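Type IV pilus secretin PilQ family protein (Vibrio cholerae, PDB 6W6M) probably forms the outer-membrane channel through which the type IV pilus used for natural competence passes, as a ring of fourteen subunits. Local coordinates at residues I257-A262 and S313-V318; E332-E337 and E553-S558; N474-D479 and V564-V569. One frame throughout, in Å; residues are numbered along the deposited sequence.

After an N-terminal part and long helix 229-248, the chain builds the small domain that holds contact 1. There 313-318 returns to 257-262 and closes a loop of 50 residues before either other contact opens. The chain then enters long strand 320-347, which carries 332-337, the first half of contact 2. The second half, 553-558, comes only after 215 more residues. Contact 3 opens inside that span at 474-479 and closes at 564-569, beyond the end of contact 2, so the two cross. Both use strand 549-568. Contact 2 joins that strand to its sheet neighbour, and contact 3 packs it against a four-stranded sheet. The centres of contacts 1 and 3 are 24 Å apart.

Contact 1: residues I257-A262 and S313-V318; sequences IKINFA and SLDIPV
F261 and P317 meet through a CH-pi contact. P317 CD lies over one face of the F261 ring, close to its centre, at 4.0 Å from the centroid and 13° off the ring normal. F261 CG is anti to the carbonyl carbon (chi1 -68°), which places it 4.1 Å from P317 N. Nearer the backbone, F261 CB is 4.1 Å from I316 C, while the ring meets P317.

A262 CB and D315 CB touch at 4.0 Å, at the pair whose CA atoms are nearest across the segments. D315 is the first residue to leave helical angles after helix 303-314. The segment order is that of the KH-like domains found in secretins: strand 253-258, helix 264-271, strands 285-289 and 294-299, then helix 303-314. The contact joins the exit of the first strand to the exit of the last helix. I259 turns into this domain, against A264 and I267 of helix 264-271 and L295 of the sheet.

No hydrogen bond joins the segments. The side chains of D315 and N260 cross at a slant, their planar groups nearly parallel (21°). N260 OD1 and D315 OD2, 3.7 Å apart, are both acceptors, so they do not bond as modelled. I259 CG2 is 4.1 Å from the same OD2. Other subunits pack here: R291 of a second subunit on A262 and I316, and D473 of a third on F261.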
ATOM      1  N   ILE A 257      49.353  24.041   9.803  1.00101.76           N
ATOM      2  CA  ILE A 257      49.294  25.402   9.286  1.00101.76           C
ATOM      3  C   ILE A 257      48.251  26.167  10.083  1.00101.76           C
ATOM      4  O   ILE A 257      47.085  25.760  10.137  1.00101.76           O
ATOM      5  CB  ILE A 257      48.937  25.422   7.790  1.00101.76           C
ATOM      6  CG1 ILE A 257      49.737  24.365   7.036  1.00101.76           C
ATOM      7  CG2 ILE A 257      49.174  26.789   7.210  1.00101.76           C
ATOM      8  CD1 ILE A 257      49.431  24.308   5.575  1.00101.76           C
ATOM      9  N   LYS A 258      48.656  27.278  10.684  1.00100.87           N
ATOM     10  CA  LYS A 258      47.746  28.087  11.477  1.00100.87           C
ATOM     11  C   LYS A 258      47.085  29.139  10.602  1.00100.87           C
ATOM     12  O   LYS A 258      47.758  29.818   9.823  1.00100.87           O
ATOM     13  CB  LYS A 258      48.472  28.753  12.642  1.00100.87           C
ATOM     14  CG  LYS A 258      47.513  29.452  13.572  1.00100.87           C
ATOM     15  CD  LYS A 258      48.140  29.889  14.872  1.00100.87           C
ATOM     16  CE  LYS A 258      47.056  30.364  15.823  1.00100.87           C
ATOM     17  NZ  LYS A 258      47.610  31.060  17.011  1.00100.87           N
ATOM     18  N   ILE A 259      45.771  29.281  10.745  1.00 97.25           N
ATOM     19  CA  ILE A 259      44.960  30.167   9.920  1.00 97.25           C
ATOM     20  C   ILE A 259      44.386  31.267  10.799  1.00 97.25           C
ATOM     21  O   ILE A 259      43.924  31.001  11.911  1.00 97.25           O
ATOM     22  CB  ILE A 259      43.835  29.390   9.215  1.00 97.25           C
ATOM     23  CG1 ILE A 259      44.431  28.340   8.290  1.00 97.25           C
ATOM     24  CG2 ILE A 259      42.942  30.320   8.440  1.00 97.25           C
ATOM     25  CD1 ILE A 259      43.422  27.474   7.654  1.00 97.25           C
ATOM     26  N   ASN A 260      44.434  32.500  10.309  1.00 97.44           N
ATOM     27  CA  ASN A 260      43.773  33.627  10.946  1.00 97.44           C
ATOM     28  C   ASN A 260      43.031  34.429   9.891  1.00 97.44           C
ATOM     29  O   ASN A 260      43.452  34.491   8.734  1.00 97.44           O
ATOM     30  CB  ASN A 260      44.760  34.528  11.684  1.00 97.44           C
ATOM     31  CG  ASN A 260      46.171  34.433  11.136  1.00 97.44           C
ATOM     32  OD1 ASN A 260      46.501  35.046  10.121  1.00 97.44           O
ATOM     33  ND2 ASN A 260      47.017  33.677  11.820  1.00 97.44           N
ATOM     34  N   PHE A 261      41.921  35.038  10.300  1.00 94.28           N
ATOM     35  CA  PHE A 261      41.003  35.861   9.518  1.00 94.28           C
ATOM     36  C   PHE A 261      40.062  35.046   8.642  1.00 94.28           C
ATOM     37  O   PHE A 261      39.158  35.624   8.052  1.00 94.28           O
ATOM     38  CB  PHE A 261      41.713  36.894   8.624  1.00 94.28           C
ATOM     39  CG  PHE A 261      42.398  37.974   9.382  1.00 94.28           C
ATOM     40  CD1 PHE A 261      41.680  38.825  10.193  1.00 94.28           C
ATOM     41  CD2 PHE A 261      43.758  38.154   9.271  1.00 94.28           C
ATOM     42  CE1 PHE A 261      42.310  39.823  10.887  1.00 94.28           C
ATOM     43  CE2 PHE A 261      44.388  39.150   9.963  1.00 94.28           C
ATOM     44  CZ  PHE A 261      43.664  39.986  10.771  1.00 94.28           C
ATOM     45  N   ALA A 262      40.217  33.733   8.547  1.00 92.86           N
ATOM     46  CA  ALA A 262      39.318  32.928   7.740  1.00 92.86           C
ATOM     47  C   ALA A 262      39.049  31.628   8.475  1.00 92.86           C
ATOM     48  O   ALA A 262      39.818  31.225   9.345  1.00 92.86           O
ATOM     49  CB  ALA A 262      39.900  32.655   6.352  1.00 92.86           C
ATOM     50  N   SER A 313      48.418  33.925   1.046  1.00105.28           N
ATOM     51  CA  SER A 313      47.895  35.007   0.223  1.00105.28           C
ATOM     52  C   SER A 313      46.380  35.159   0.306  1.00105.28           C
ATOM     53  O   SER A 313      45.866  36.222  -0.048  1.00105.28           O
ATOM     54  CB  SER A 313      48.296  34.794  -1.235  1.00105.28           C
ATOM     55  OG  SER A 313      47.418  35.482  -2.100  1.00105.28           O
ATOM     56  N   LEU A 314      45.653  34.132   0.748  1.00101.96           N
ATOM     57  CA  LEU A 314      44.195  34.220   0.755  1.00101.96           C
ATOM     58  C   LEU A 314      43.651  34.894   2.014  1.00101.96           C
ATOM     59  O   LEU A 314      42.887  35.857   1.926  1.00101.96           O
ATOM     60  CB  LEU A 314      43.577  32.831   0.591  1.00101.96           C
ATOM     61  CG  LEU A 314      43.854  32.157  -0.750  1.00101.96           C
ATOM     62  CD1 LEU A 314      43.325  30.745  -0.741  1.00101.96           C
ATOM     63  CD2 LEU A 314      43.244  32.953  -1.875  1.00101.96           C
ATOM     64  N   ASP A 315      44.013  34.400   3.196  1.00100.20           N
ATOM     65  CA  ASP A 315      43.340  34.852   4.412  1.00100.20           C
ATOM     66  C   ASP A 315      43.758  36.278   4.760  1.00100.20           C
ATOM     67  O   ASP A 315      44.844  36.515   5.297  1.00100.20           O
ATOM     68  CB  ASP A 315      43.604  33.892   5.566  1.00100.20           C
ATOM     69  CG  ASP A 315      45.063  33.739   5.878  1.00100.20           C
ATOM     70  OD1 ASP A 315      45.885  34.013   4.987  1.00100.20           O
ATOM     71  OD2 ASP A 315      45.387  33.346   7.017  1.00100.20           O
ATOM     72  N   ILE A 316      42.873  37.227   4.467  1.00 96.10           N
ATOM     73  CA  ILE A 316      43.078  38.646   4.752  1.00 96.10           C
ATOM     74  C   ILE A 316      41.779  39.223   5.291  1.00 96.10           C
ATOM     75  O   ILE A 316      40.696  38.678   5.052  1.00 96.10           O
ATOM     76  CB  ILE A 316      43.514  39.421   3.495  1.00 96.10           C
ATOM     77  CG1 ILE A 316      42.434  39.325   2.424  1.00 96.10           C
ATOM     78  CG2 ILE A 316      44.837  38.909   2.967  1.00 96.10           C
ATOM     79  CD1 ILE A 316      42.668  40.221   1.246  1.00 96.10           C
ATOM     80  N   PRO A 317      41.859  40.327   6.029  1.00 92.19           N
ATOM     81  CA  PRO A 317      40.633  40.991   6.479  1.00 92.19           C
ATOM     82  C   PRO A 317      39.865  41.599   5.317  1.00 92.19           C
ATOM     83  O   PRO A 317      40.446  42.106   4.357  1.00 92.19           O
ATOM     84  CB  PRO A 317      41.149  42.073   7.430  1.00 92.19           C
ATOM     85  CG  PRO A 317      42.547  42.293   7.028  1.00 92.19           C
ATOM     86  CD  PRO A 317      43.058  40.974   6.578  1.00 92.19           C
ATOM     87  N   VAL A 318      38.537  41.554   5.421  1.00 84.61           N
ATOM     88  CA  VAL A 318      37.652  42.032   4.370  1.00 84.61           C
ATOM     89  C   VAL A 318      36.971  43.320   4.820  1.00 84.61           C
ATOM     90  O   VAL A 318      37.104  43.758   5.958  1.00 84.61           O
ATOM     91  CB  VAL A 318      36.608  40.981   3.957  1.00 84.61           C
ATOM     92  CG1 VAL A 318      37.285  39.779   3.365  1.00 84.61           C
ATOM     93  CG2 VAL A 318      35.772  40.578   5.138  1.00 84.61           C
TER

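Contact 2: residues E332-E337 and E553-S558; sequences EGNLEE and EQMGKS
L335 and Q554 face each other as a non-hydrogen-bonded pair of two antiparallel strands, on the same sheet face as the G333-G556 pair. The Q554 side chain can be followed outward. CB is 4.0 Å from N334 O. CG is anti to the backbone N (chi1 -174°) and lies closer to the same carbonyl oxygen, N334 O, at 3.6 Å. CD then comes to 4.0 Å from L335 CD1, as the leucine crosses the extended glutamine chain at a slant. At the tip, OE1 also touches L335 CD1 but takes its hydrogen bond from within its own strand, with Y552 OH.

The strands run antiparallel at 179°. Their backbones are joined by three hydrogen-bonded pairs, E332-K557, N334-M555 and E336-E553, each with two N-H...O bonds. N334 N to M555 O is typical at 2.9 Å. Between these pairs, CA-H...O contacts fill in, such as G333 CA to M555 O at 3.5 Å. The sheet continues on both flanks, to strand 404-429 beyond 332-337 and to strand 518-534 beyond 553-558. This order of long antiparallel strands is consistent with the outer wall of the secretin barrel.

The face opposite Q554 carries E332, N334, E336, E553, M555 and K557, mostly polar or charged. N334 and M555 lie side by side and point the same way. E332 OE1 is 5.4 Å from K557 NZ; their opposite charges may attract weakly, but the atoms are not in contact. E336 OE1 and E553 OE1, of like charge, are 4.7 Å apart.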
ATOM      1  N   GLU A 332      -4.038  60.413  -1.139  1.00 72.14           N
ATOM      2  CA  GLU A 332      -5.006  61.498  -1.052  1.00 72.14           C
ATOM      3  C   GLU A 332      -6.358  61.067  -1.595  1.00 72.14           C
ATOM      4  O   GLU A 332      -6.448  60.255  -2.516  1.00 72.14           O
ATOM      5  CB  GLU A 332      -4.564  62.726  -1.833  1.00 72.14           C
ATOM      6  CG  GLU A 332      -3.362  63.428  -1.302  1.00 72.14           C
ATOM      7  CD  GLU A 332      -2.976  64.580  -2.195  1.00 72.14           C
ATOM      8  OE1 GLU A 332      -3.548  64.674  -3.301  1.00 72.14           O
ATOM      9  OE2 GLU A 332      -2.096  65.377  -1.805  1.00 72.14           O
ATOM     10  N   GLY A 333      -7.414  61.675  -1.056  1.00 71.91           N
ATOM     11  CA  GLY A 333      -8.763  61.370  -1.505  1.00 71.91           C
ATOM     12  C   GLY A 333      -9.789  62.473  -1.314  1.00 71.91           C
ATOM     13  O   GLY A 333      -9.689  63.241  -0.360  1.00 71.91           O
ATOM     14  N   ASN A 334     -10.775  62.558  -2.210  1.00 74.31           N
ATOM     15  CA  ASN A 334     -11.842  63.551  -2.138  1.00 74.31           C
ATOM     16  C   ASN A 334     -13.174  62.944  -2.549  1.00 74.31           C
ATOM     17  O   ASN A 334     -13.233  62.101  -3.443  1.00 74.31           O
ATOM     18  CB  ASN A 334     -11.554  64.745  -3.038  1.00 74.31           C
ATOM     19  CG  ASN A 334     -10.435  65.603  -2.519  1.00 74.31           C
ATOM     20  OD1 ASN A 334     -10.137  65.594  -1.330  1.00 74.31           O
ATOM     21  ND2 ASN A 334      -9.795  66.345  -3.410  1.00 74.31           N
ATOM     22  N   LEU A 335     -14.253  63.418  -1.926  1.00 75.71           N
ATOM     23  CA  LEU A 335     -15.590  62.895  -2.216  1.00 75.71           C
ATOM     24  C   LEU A 335     -16.625  63.994  -2.023  1.00 75.71           C
ATOM     25  O   LEU A 335     -16.477  64.815  -1.114  1.00 75.71           O
ATOM     26  CB  LEU A 335     -15.890  61.709  -1.314  1.00 75.71           C
ATOM     27  CG  LEU A 335     -17.149  60.899  -1.571  1.00 75.71           C
ATOM     28  CD1 LEU A 335     -16.911  59.468  -1.224  1.00 75.71           C
ATOM     29  CD2 LEU A 335     -18.264  61.437  -0.731  1.00 75.71           C
ATOM     30  N   GLU A 336     -17.671  64.005  -2.861  1.00 77.93           N
ATOM     31  CA  GLU A 336     -18.761  64.966  -2.738  1.00 77.93           C
ATOM     32  C   GLU A 336     -20.073  64.414  -3.289  1.00 77.93           C
ATOM     33  O   GLU A 336     -20.106  63.814  -4.366  1.00 77.93           O
ATOM     34  CB  GLU A 336     -18.416  66.248  -3.456  1.00 77.93           C
ATOM     35  CG  GLU A 336     -19.453  67.315  -3.319  1.00 77.93           C
ATOM     36  CD  GLU A 336     -19.042  68.583  -4.008  1.00 77.93           C
ATOM     37  OE1 GLU A 336     -17.954  68.588  -4.621  1.00 77.93           O
ATOM     38  OE2 GLU A 336     -19.799  69.573  -3.945  1.00 77.93           O
ATOM     39  N   GLU A 337     -21.159  64.650  -2.558  1.00 79.75           N
ATOM     40  CA  GLU A 337     -22.478  64.170  -2.962  1.00 79.75           C
ATOM     41  C   GLU A 337     -23.610  65.151  -2.640  1.00 79.75           C
ATOM     42  O   GLU A 337     -23.643  65.744  -1.567  1.00 79.75           O
ATOM     43  CB  GLU A 337     -22.759  62.821  -2.302  1.00 79.75           C
ATOM     44  CG  GLU A 337     -23.977  62.103  -2.850  1.00 79.75           C
ATOM     45  CD  GLU A 337     -24.211  60.768  -2.175  1.00 79.75           C
ATOM     46  OE1 GLU A 337     -23.639  60.545  -1.088  1.00 79.75           O
ATOM     47  OE2 GLU A 337     -24.968  59.942  -2.728  1.00 79.75           O
ATOM     48  N   GLU A 553     -19.441  62.468  -6.936  1.00 76.21           N
ATOM     49  CA  GLU A 553     -18.122  62.647  -7.524  1.00 76.21           C
ATOM     50  C   GLU A 553     -17.020  62.235  -6.560  1.00 76.21           C
ATOM     51  O   GLU A 553     -17.044  62.603  -5.383  1.00 76.21           O
ATOM     52  CB  GLU A 553     -17.916  64.081  -7.942  1.00 76.21           C
ATOM     53  CG  GLU A 553     -16.610  64.313  -8.616  1.00 76.21           C
ATOM     54  CD  GLU A 553     -16.451  65.738  -9.064  1.00 76.21           C
ATOM     55  OE1 GLU A 553     -17.367  66.543  -8.800  1.00 76.21           O
ATOM     56  OE2 GLU A 553     -15.416  66.056  -9.687  1.00 76.21           O
ATOM     57  N   GLN A 554     -16.036  61.492  -7.065  1.00 74.51           N
ATOM     58  CA  GLN A 554     -14.991  60.957  -6.204  1.00 74.51           C
ATOM     59  C   GLN A 554     -13.654  60.948  -6.930  1.00 74.51           C
ATOM     60  O   GLN A 554     -13.603  60.837  -8.152  1.00 74.51           O
ATOM     61  CB  GLN A 554     -15.345  59.551  -5.743  1.00 74.51           C
ATOM     62  CG  GLN A 554     -14.395  58.989  -4.747  1.00 74.51           C
ATOM     63  CD  GLN A 554     -14.875  57.684  -4.202  1.00 74.51           C
ATOM     64  OE1 GLN A 554     -15.977  57.241  -4.510  1.00 74.51           O
ATOM     65  NE2 GLN A 554     -14.041  57.037  -3.402  1.00 74.51           N
ATOM     66  N   MET A 555     -12.553  61.189  -6.211  1.00 72.14           N
ATOM     67  CA  MET A 555     -11.208  61.183  -6.789  1.00 72.14           C
ATOM     68  C   MET A 555     -10.165  60.645  -5.801  1.00 72.14           C
ATOM     69  O   MET A 555     -10.189  60.997  -4.626  1.00 72.14           O
ATOM     70  CB  MET A 555     -10.815  62.591  -7.239  1.00 72.14           C
ATOM     71  CG  MET A 555      -9.394  62.697  -7.766  1.00 72.14           C
ATOM     72  SD  MET A 555      -8.939  64.337  -8.351  1.00 72.14           S
ATOM     73  CE  MET A 555      -8.777  65.226  -6.806  1.00 72.14           C
ATOM     74  N   GLY A 556      -9.254  59.795  -6.274  1.00 68.70           N
ATOM     75  CA  GLY A 556      -8.215  59.229  -5.426  1.00 68.70           C
ATOM     76  C   GLY A 556      -6.864  59.256  -6.099  1.00 68.70           C
ATOM     77  O   GLY A 556      -6.765  59.228  -7.328  1.00 68.70           O
ATOM     78  N   LYS A 557      -5.811  59.297  -5.284  1.00 67.75           N
ATOM     79  CA  LYS A 557      -4.453  59.313  -5.811  1.00 67.75           C
ATOM     80  C   LYS A 557      -3.494  58.650  -4.835  1.00 67.75           C
ATOM     81  O   LYS A 557      -3.584  58.871  -3.626  1.00 67.75           O
ATOM     82  CB  LYS A 557      -3.993  60.737  -6.095  1.00 67.75           C
ATOM     83  CG  LYS A 557      -2.511  60.859  -6.247  1.00 67.75           C
ATOM     84  CD  LYS A 557      -2.103  62.263  -6.595  1.00 67.75           C
ATOM     85  CE  LYS A 557      -2.528  62.613  -7.994  1.00 67.75           C
ATOM     86  NZ  LYS A 557      -1.908  63.884  -8.425  1.00 67.75           N
ATOM     87  N   SER A 558      -2.562  57.858  -5.362  1.00 65.10           N
ATOM     88  CA  SER A 558      -1.650  57.106  -4.511  1.00 65.10           C
ATOM     89  C   SER A 558      -0.274  57.025  -5.151  1.00 65.10           C
ATOM     90  O   SER A 558      -0.147  56.996  -6.376  1.00 65.10           O
ATOM     91  CB  SER A 558      -2.182  55.700  -4.248  1.00 65.10           C
ATOM     92  OG  SER A 558      -1.274  54.965  -3.464  1.00 65.10           O
TER

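Contact 3: residues N474-D479 and V564-V569; sequences NRLVLD and VTPKVV
L476 and L478 point from strand 475-493 toward V564, P566 and V568 of strand 549-568, and the P566 ring is shared by both leucines. No hydrogen bond passes between the segments. The contact is made entirely by apolar side chains.

L476 presents its branch point to the proline, with CG 4.2 Å from P566 CB. Its CD2 methyl reaches the other way along the partner strand, to V568 CG2 at 4.4 Å. In L478 the far methyl does the touching. CG is anti to the carbonyl carbon (chi1 -65°), and CD1 is then anti to CA (chi2 174°), which extends the side chain toward the partner. There CD1 meets two neighbours at the same distance, V564 CG2 and P566 CG, each at 4.3 Å. The proline is therefore touched at CB by one leucine and at CG by the other, while V564 and V568, two residues before and after it, complete the row.

Alternate residues are used on both strands, as expected when one sheet packs face to face on another. The strand axes pass 8.4 Å apart and their directions differ by 126°, so they are not neighbours within a sheet. Strand 475-493 belongs to a separate four-stranded sheet. In a secretin this is consistent with the inner gate sheet resting against the outer barrel wall.

Other strands close the core around this pair. P566 also packs on V512 of strand 496-513, and V568 and L476 both reach I470 of strand 456-471. L478 touches P468 of that same strand, and V564 packs on V518 and L520 of strand 518-534.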
ATOM      1  N   ASN A 474      35.044  52.054  -6.973  1.00 86.63           N
ATOM      2  CA  ASN A 474      34.205  52.697  -5.961  1.00 86.63           C
ATOM      3  C   ASN A 474      32.712  52.517  -6.261  1.00 86.63           C
ATOM      4  O   ASN A 474      31.962  53.479  -6.407  1.00 86.63           O
ATOM      5  CB  ASN A 474      34.567  54.181  -5.852  1.00 86.63           C
ATOM      6  CG  ASN A 474      34.491  54.703  -4.438  1.00 86.63           C
ATOM      7  OD1 ASN A 474      34.942  54.058  -3.498  1.00 86.63           O
ATOM      8  ND2 ASN A 474      33.912  55.879  -4.281  1.00 86.63           N
ATOM      9  N   ARG A 475      32.284  51.259  -6.339  1.00 84.52           N
ATOM     10  CA  ARG A 475      30.919  50.937  -6.727  1.00 84.52           C
ATOM     11  C   ARG A 475      30.494  49.624  -6.091  1.00 84.52           C
ATOM     12  O   ARG A 475      31.332  48.804  -5.723  1.00 84.52           O
ATOM     13  CB  ARG A 475      30.782  50.820  -8.239  1.00 84.52           C
ATOM     14  CG  ARG A 475      30.707  52.120  -8.983  1.00 84.52           C
ATOM     15  CD  ARG A 475      30.715  51.823 -10.453  1.00 84.52           C
ATOM     16  NE  ARG A 475      30.487  52.999 -11.270  1.00 84.52           N
ATOM     17  CZ  ARG A 475      30.410  52.962 -12.592  1.00 84.52           C
ATOM     18  NH1 ARG A 475      30.198  54.073 -13.281  1.00 84.52           N
ATOM     19  NH2 ARG A 475      30.545  51.807 -13.224  1.00 84.52           N
ATOM     20  N   LEU A 476      29.183  49.424  -5.986  1.00 75.24           N
ATOM     21  CA  LEU A 476      28.605  48.223  -5.406  1.00 75.24           C
ATOM     22  C   LEU A 476      27.644  47.566  -6.384  1.00 75.24           C
ATOM     23  O   LEU A 476      26.924  48.244  -7.120  1.00 75.24           O
ATOM     24  CB  LEU A 476      27.842  48.538  -4.117  1.00 75.24           C
ATOM     25  CG  LEU A 476      28.491  48.809  -2.762  1.00 75.24           C
ATOM     26  CD1 LEU A 476      29.388  47.680  -2.373  1.00 75.24           C
ATOM     27  CD2 LEU A 476      29.223  50.124  -2.731  1.00 75.24           C
ATOM     28  N   VAL A 477      27.625  46.240  -6.373  1.00 71.64           N
ATOM     29  CA  VAL A 477      26.608  45.448  -7.053  1.00 71.64           C
ATOM     30  C   VAL A 477      25.775  44.810  -5.953  1.00 71.64           C
ATOM     31  O   VAL A 477      26.303  44.067  -5.123  1.00 71.64           O
ATOM     32  CB  VAL A 477      27.207  44.385  -7.982  1.00 71.64           C
ATOM     33  CG1 VAL A 477      26.114  43.525  -8.557  1.00 71.64           C
ATOM     34  CG2 VAL A 477      28.004  45.022  -9.083  1.00 71.64           C
ATOM     35  N   LEU A 478      24.476  45.094  -5.928  1.00 69.35           N
ATOM     36  CA  LEU A 478      23.601  44.617  -4.865  1.00 69.35           C
ATOM     37  C   LEU A 478      22.566  43.644  -5.407  1.00 69.35           C
ATOM     38  O   LEU A 478      21.867  43.963  -6.374  1.00 69.35           O
ATOM     39  CB  LEU A 478      22.899  45.788  -4.179  1.00 69.35           C
ATOM     40  CG  LEU A 478      23.728  46.808  -3.398  1.00 69.35           C
ATOM     41  CD1 LEU A 478      22.853  47.936  -2.941  1.00 69.35           C
ATOM     42  CD2 LEU A 478      24.421  46.186  -2.218  1.00 69.35           C
ATOM     43  N   ASP A 479      22.457  42.474  -4.770  1.00 70.10           N
ATOM     44  CA  ASP A 479      21.304  41.556  -4.984  1.00 70.10           C
ATOM     45  C   ASP A 479      20.248  41.793  -3.898  1.00 70.10           C
ATOM     46  O   ASP A 479      20.517  41.454  -2.735  1.00 70.10           O
ATOM     47  CB  ASP A 479      21.749  40.092  -4.974  1.00 70.10           C
ATOM     48  CG  ASP A 479      22.441  39.654  -6.253  1.00 70.10           C
ATOM     49  OD1 ASP A 479      22.251  40.330  -7.283  1.00 70.10           O
ATOM     50  OD2 ASP A 479      23.165  38.640  -6.206  1.00 70.10           O
ATOM     51  N   VAL A 564      17.340  53.041  -2.048  1.00 63.08           N
ATOM     52  CA  VAL A 564      18.405  52.300  -1.384  1.00 63.08           C
ATOM     53  C   VAL A 564      19.685  53.115  -1.456  1.00 63.08           C
ATOM     54  O   VAL A 564      19.922  53.846  -2.417  1.00 63.08           O
ATOM     55  CB  VAL A 564      18.596  50.889  -1.989  1.00 63.08           C
ATOM     56  CG1 VAL A 564      19.021  50.956  -3.425  1.00 63.08           C
ATOM     57  CG2 VAL A 564      19.603  50.115  -1.196  1.00 63.08           C
ATOM     58  N   THR A 565      20.506  53.005  -0.413  1.00 68.54           N
ATOM     59  CA  THR A 565      21.792  53.695  -0.364  1.00 68.54           C
ATOM     60  C   THR A 565      22.833  52.888   0.405  1.00 68.54           C
ATOM     61  O   THR A 565      22.696  52.684   1.613  1.00 68.54           O
ATOM     62  CB  THR A 565      21.639  55.090   0.247  1.00 68.54           C
ATOM     63  OG1 THR A 565      22.926  55.661   0.483  1.00 68.54           O
ATOM     64  CG2 THR A 565      20.873  55.041   1.532  1.00 68.54           C
ATOM     65  N   PRO A 566      23.875  52.406  -0.259  1.00 73.24           N
ATOM     66  CA  PRO A 566      24.939  51.674   0.426  1.00 73.24           C
ATOM     67  C   PRO A 566      26.093  52.588   0.824  1.00 73.24           C
ATOM     68  O   PRO A 566      26.122  53.772   0.504  1.00 73.24           O
ATOM     69  CB  PRO A 566      25.378  50.668  -0.636  1.00 73.24           C
ATOM     70  CG  PRO A 566      25.194  51.400  -1.891  1.00 73.24           C
ATOM     71  CD  PRO A 566      24.027  52.330  -1.717  1.00 73.24           C
ATOM     72  N   LYS A 567      27.006  52.034   1.619  1.00 76.13           N
ATOM     73  CA  LYS A 567      28.168  52.760   2.133  1.00 76.13           C
ATOM     74  C   LYS A 567      29.222  51.792   2.662  1.00 76.13           C
ATOM     75  O   LYS A 567      28.897  50.835   3.358  1.00 76.13           O
ATOM     76  CB  LYS A 567      27.749  53.698   3.270  1.00 76.13           C
ATOM     77  CG  LYS A 567      28.794  54.727   3.657  1.00 76.13           C
ATOM     78  CD  LYS A 567      29.128  55.635   2.486  1.00 76.13           C
ATOM     79  CE  LYS A 567      30.109  56.722   2.890  1.00 76.13           C
ATOM     80  NZ  LYS A 567      30.490  57.577   1.733  1.00 76.13           N
ATOM     81  N   VAL A 568      30.484  52.049   2.337  1.00 77.77           N
ATOM     82  CA  VAL A 568      31.584  51.204   2.787  1.00 77.77           C
ATOM     83  C   VAL A 568      32.122  51.781   4.084  1.00 77.77           C
ATOM     84  O   VAL A 568      32.476  52.962   4.146  1.00 77.77           O
ATOM     85  CB  VAL A 568      32.692  51.097   1.731  1.00 77.77           C
ATOM     86  CG1 VAL A 568      33.859  50.321   2.281  1.00 77.77           C
ATOM     87  CG2 VAL A 568      32.165  50.429   0.486  1.00 77.77           C
ATOM     88  N   VAL A 569      32.171  50.953   5.123  1.00 81.43           N
ATOM     89  CA  VAL A 569      32.653  51.402   6.422  1.00 81.43           C
ATOM     90  C   VAL A 569      34.170  51.516   6.369  1.00 81.43           C
ATOM     91  O   VAL A 569      34.877  50.516   6.205  1.00 81.43           O
ATOM     92  CB  VAL A 569      32.199  50.449   7.531  1.00 81.43           C
ATOM     93  CG1 VAL A 569      32.802  50.853   8.847  1.00 81.43           C
ATOM     94  CG2 VAL A 569      30.689  50.430   7.623  1.00 81.43           C
TER